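Local coordinates for flagellar motor switch protein FliG (Thermotoga maritima, PDB 3AJC) that probably forms part of the switch complex at the base of the flagellar motor, which interacts with chemotaxis proteins and contacts components determining the direction of rotation, at residues A[94-99]-A[127-132]. Numbering follows the deposited sequence.
Sequences TAAEIM and RRMFVF
R128 meets helix 92-100 through the root of its side chain: its CB lies 3.7 Å from CB of A96. The small methyl of A96 lets the two backbones come close here, its CB 3.6 Å from the backbone O of R128. Beyond CB the arginine chain turns away from A96, bent at chi2 (-60°), and its guanidinium group forms a salt bridge with D93, so one long residue gives both an apolar root and a charged end to the same helix. M129 follows, its CA 4.9 Å from that of A96. Its CG sits against A96, 3.7 Å from the methyl, and the chain then runs extended to the sulfur before bending at chi3 (74°), which brings CE within 3.7 Å of CB of M99. A flexible, unbranched methionine suits this reach across the helix surface. Replacing M129 by an alanine is likely to deprive CB of M99 of its thioether neighbour and to open a gap beside A96. No hydrogen bond joins the two segments, but M129 O accepts one from N100, just past M99. In this all-helical middle and C-terminal part of FliG, away from the FliM-binding motif, R128 and M129 lie against helix 92-100 where the chain leaves helix 119-128. Helix 104-117 adjoins both methionines through E107, helix 49-60 meets M99 through L56, and F130 and F132 pack on helix 194-213.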
ATOM      1  N   THR A  94       3.023   3.906   3.827  1.00 40.47           N
ATOM      2  CA  THR A  94       2.110   4.120   4.938  1.00 38.11           C
ATOM      3  C   THR A  94       0.881   4.886   4.437  1.00 34.82           C
ATOM      4  O   THR A  94      -0.258   4.455   4.632  1.00 34.00           O
ATOM      5  CB  THR A  94       2.794   4.934   6.041  1.00 37.93           C
ATOM      6  OG1 THR A  94       3.983   4.251   6.446  1.00 39.08           O
ATOM      7  CG2 THR A  94       1.873   5.108   7.248  1.00 37.16           C
ATOM      8  N   ALA A  95       1.129   6.017   3.782  1.00 31.40           N
ATOM      9  CA  ALA A  95       0.068   6.858   3.245  1.00 30.23           C
ATOM     10  C   ALA A  95      -0.879   6.080   2.327  1.00 29.27           C
ATOM     11  O   ALA A  95      -2.100   6.159   2.477  1.00 30.00           O
ATOM     12  CB  ALA A  95       0.673   8.037   2.498  1.00 25.68           C
ATOM     13  N   ALA A  96      -0.308   5.335   1.385  1.00 26.25           N
ATOM     14  CA  ALA A  96      -1.082   4.545   0.439  1.00 26.98           C
ATOM     15  C   ALA A  96      -1.952   3.503   1.140  1.00 26.91           C
ATOM     16  O   ALA A  96      -3.086   3.247   0.729  1.00 24.28           O
ATOM     17  CB  ALA A  96      -0.136   3.854  -0.569  1.00 24.44           C
ATOM     18  N   GLU A  97      -1.396   2.889   2.180  1.00 28.30           N
ATOM     19  CA  GLU A  97      -2.099   1.872   2.948  1.00 31.06           C
ATOM     20  C   GLU A  97      -3.276   2.507   3.687  1.00 30.40           C
ATOM     21  O   GLU A  97      -4.346   1.911   3.806  1.00 28.10           O
ATOM     22  CB  GLU A  97      -1.132   1.199   3.936  1.00 33.04           C
ATOM     23  CG  GLU A  97      -0.297   0.068   3.311  1.00 39.48           C
ATOM     24  CD  GLU A  97       1.007  -0.227   4.058  1.00 42.21           C
ATOM     25  OE1 GLU A  97       1.021  -0.187   5.307  1.00 47.44           O
ATOM     26  OE2 GLU A  97       2.024  -0.516   3.391  1.00 43.49           O
ATOM     27  N   ILE A  98      -3.071   3.724   4.178  1.00 29.30           N
ATOM     28  CA  ILE A  98      -4.123   4.439   4.890  1.00 27.51           C
ATOM     29  C   ILE A  98      -5.220   4.817   3.891  1.00 27.31           C
ATOM     30  O   ILE A  98      -6.411   4.658   4.168  1.00 24.99           O
ATOM     31  CB  ILE A  98      -3.556   5.707   5.558  1.00 27.73           C
ATOM     32  CG1 ILE A  98      -2.585   5.290   6.675  1.00 28.23           C
ATOM     33  CG2 ILE A  98      -4.690   6.597   6.052  1.00 23.59           C
ATOM     34  CD1 ILE A  98      -1.940   6.435   7.427  1.00 29.78           C
ATOM     35  N   MET A  99      -4.808   5.280   2.711  1.00 25.73           N
ATOM     36  CA  MET A  99      -5.757   5.672   1.685  1.00 26.24           C
ATOM     37  C   MET A  99      -6.612   4.475   1.237  1.00 25.38           C
ATOM     38  O   MET A  99      -7.803   4.618   0.963  1.00 24.39           O
ATOM     39  CB  MET A  99      -5.011   6.283   0.490  1.00 26.60           C
ATOM     40  CG  MET A  99      -4.366   7.652   0.763  1.00 27.40           C
ATOM     41  SD  MET A  99      -5.560   9.023   0.816  1.00 25.17           S
ATOM     42  CE  MET A  99      -5.655   9.460  -0.917  1.00 25.52           C
ATOM     43  N   ARG A 127       0.078   5.079  -7.285  1.00 42.44           N
ATOM     44  CA  ARG A 127       0.766   3.879  -7.746  1.00 43.77           C
ATOM     45  C   ARG A 127       1.125   2.941  -6.594  1.00 42.51           C
ATOM     46  O   ARG A 127       1.174   1.730  -6.773  1.00 41.80           O
ATOM     47  CB  ARG A 127       2.014   4.248  -8.564  1.00 45.79           C
ATOM     48  CG  ARG A 127       1.664   4.754  -9.972  1.00 49.09           C
ATOM     49  CD  ARG A 127       2.891   4.998 -10.861  1.00 51.92           C
ATOM     50  NE  ARG A 127       3.733   6.094 -10.376  1.00 53.92           N
ATOM     51  CZ  ARG A 127       4.764   5.946  -9.549  1.00 54.01           C
ATOM     52  NH1 ARG A 127       5.102   4.743  -9.107  1.00 55.15           N
ATOM     53  NH2 ARG A 127       5.452   7.006  -9.151  1.00 54.02           N
ATOM     54  N   ARG A 128       1.365   3.495  -5.410  1.00 40.47           N
ATOM     55  CA  ARG A 128       1.689   2.659  -4.261  1.00 39.67           C
ATOM     56  C   ARG A 128       0.437   2.022  -3.650  1.00 36.89           C
ATOM     57  O   ARG A 128       0.542   1.142  -2.798  1.00 35.34           O
ATOM     58  CB  ARG A 128       2.414   3.476  -3.189  1.00 42.59           C
ATOM     59  CG  ARG A 128       3.893   3.637  -3.440  1.00 50.19           C
ATOM     60  CD  ARG A 128       4.567   2.279  -3.486  1.00 53.02           C
ATOM     61  NE  ARG A 128       6.020   2.394  -3.536  1.00 58.69           N
ATOM     62  CZ  ARG A 128       6.759   2.939  -2.577  1.00 60.30           C
ATOM     63  NH1 ARG A 128       6.183   3.424  -1.486  1.00 63.78           N
ATOM     64  NH2 ARG A 128       8.077   2.998  -2.705  1.00 63.26           N
ATOM     65  N   MET A 129      -0.735   2.469  -4.092  1.00 34.51           N
ATOM     66  CA  MET A 129      -2.013   1.953  -3.586  1.00 35.28           C
ATOM     67  C   MET A 129      -2.460   0.635  -4.229  1.00 33.74           C
ATOM     68  O   MET A 129      -3.413   0.004  -3.777  1.00 33.71           O
ATOM     69  CB  MET A 129      -3.115   3.003  -3.784  1.00 31.34           C
ATOM     70  CG  MET A 129      -3.114   4.116  -2.741  1.00 32.72           C
ATOM     71  SD  MET A 129      -4.307   5.410  -3.132  1.00 32.72           S
ATOM     72  CE  MET A 129      -5.888   4.569  -2.726  1.00 31.99           C
ATOM     73  N   PHE A 130      -1.764   0.237  -5.287  1.00 33.68           N
ATOM     74  CA  PHE A 130      -2.075  -0.985  -6.022  1.00 30.48           C
ATOM     75  C   PHE A 130      -2.082  -2.208  -5.104  1.00 28.78           C
ATOM     76  O   PHE A 130      -1.104  -2.466  -4.401  1.00 29.47           O
ATOM     77  CB  PHE A 130      -1.026  -1.183  -7.130  1.00 32.93           C
ATOM     78  CG  PHE A 130      -1.446  -2.153  -8.201  1.00 33.66           C
ATOM     79  CD1 PHE A 130      -2.162  -1.714  -9.309  1.00 31.41           C
ATOM     80  CD2 PHE A 130      -1.158  -3.507  -8.084  1.00 32.14           C
ATOM     81  CE1 PHE A 130      -2.595  -2.605 -10.280  1.00 32.38           C
ATOM     82  CE2 PHE A 130      -1.589  -4.418  -9.056  1.00 34.43           C
ATOM     83  CZ  PHE A 130      -2.306  -3.964 -10.157  1.00 32.84           C
ATOM     84  N   VAL A 131      -3.190  -2.940  -5.077  1.00 26.71           N
ATOM     85  CA  VAL A 131      -3.261  -4.157  -4.271  1.00 28.15           C
ATOM     86  C   VAL A 131      -3.363  -5.334  -5.235  1.00 28.22           C
ATOM     87  O   VAL A 131      -3.617  -5.151  -6.423  1.00 29.13           O
ATOM     88  CB  VAL A 131      -4.482  -4.186  -3.308  1.00 28.81           C
ATOM     89  CG1 VAL A 131      -4.326  -3.096  -2.253  1.00 28.06           C
ATOM     90  CG2 VAL A 131      -5.787  -4.044  -4.086  1.00 27.05           C
ATOM     91  N   PHE A 132      -3.177  -6.541  -4.724  1.00 28.09           N
ATOM     92  CA  PHE A 132      -3.210  -7.712  -5.587  1.00 29.70           C
ATOM     93  C   PHE A 132      -4.461  -7.838  -6.445  1.00 28.12           C
ATOM     94  O   PHE A 132      -4.356  -8.170  -7.616  1.00 26.49           O
ATOM     95  CB  PHE A 132      -3.008  -8.991  -4.774  1.00 28.98           C
ATOM     96  CG  PHE A 132      -2.609 -10.172  -5.608  1.00 30.69           C
ATOM     97  CD1 PHE A 132      -1.386 -10.183  -6.283  1.00 29.52           C
ATOM     98  CD2 PHE A 132      -3.454 -11.272  -5.732  1.00 30.35           C
ATOM     99  CE1 PHE A 132      -1.010 -11.286  -7.075  1.00 30.62           C
ATOM    100  CE2 PHE A 132      -3.094 -12.369  -6.515  1.00 31.57           C
ATOM    101  CZ  PHE A 132      -1.872 -12.379  -7.191  1.00 31.48           C
TER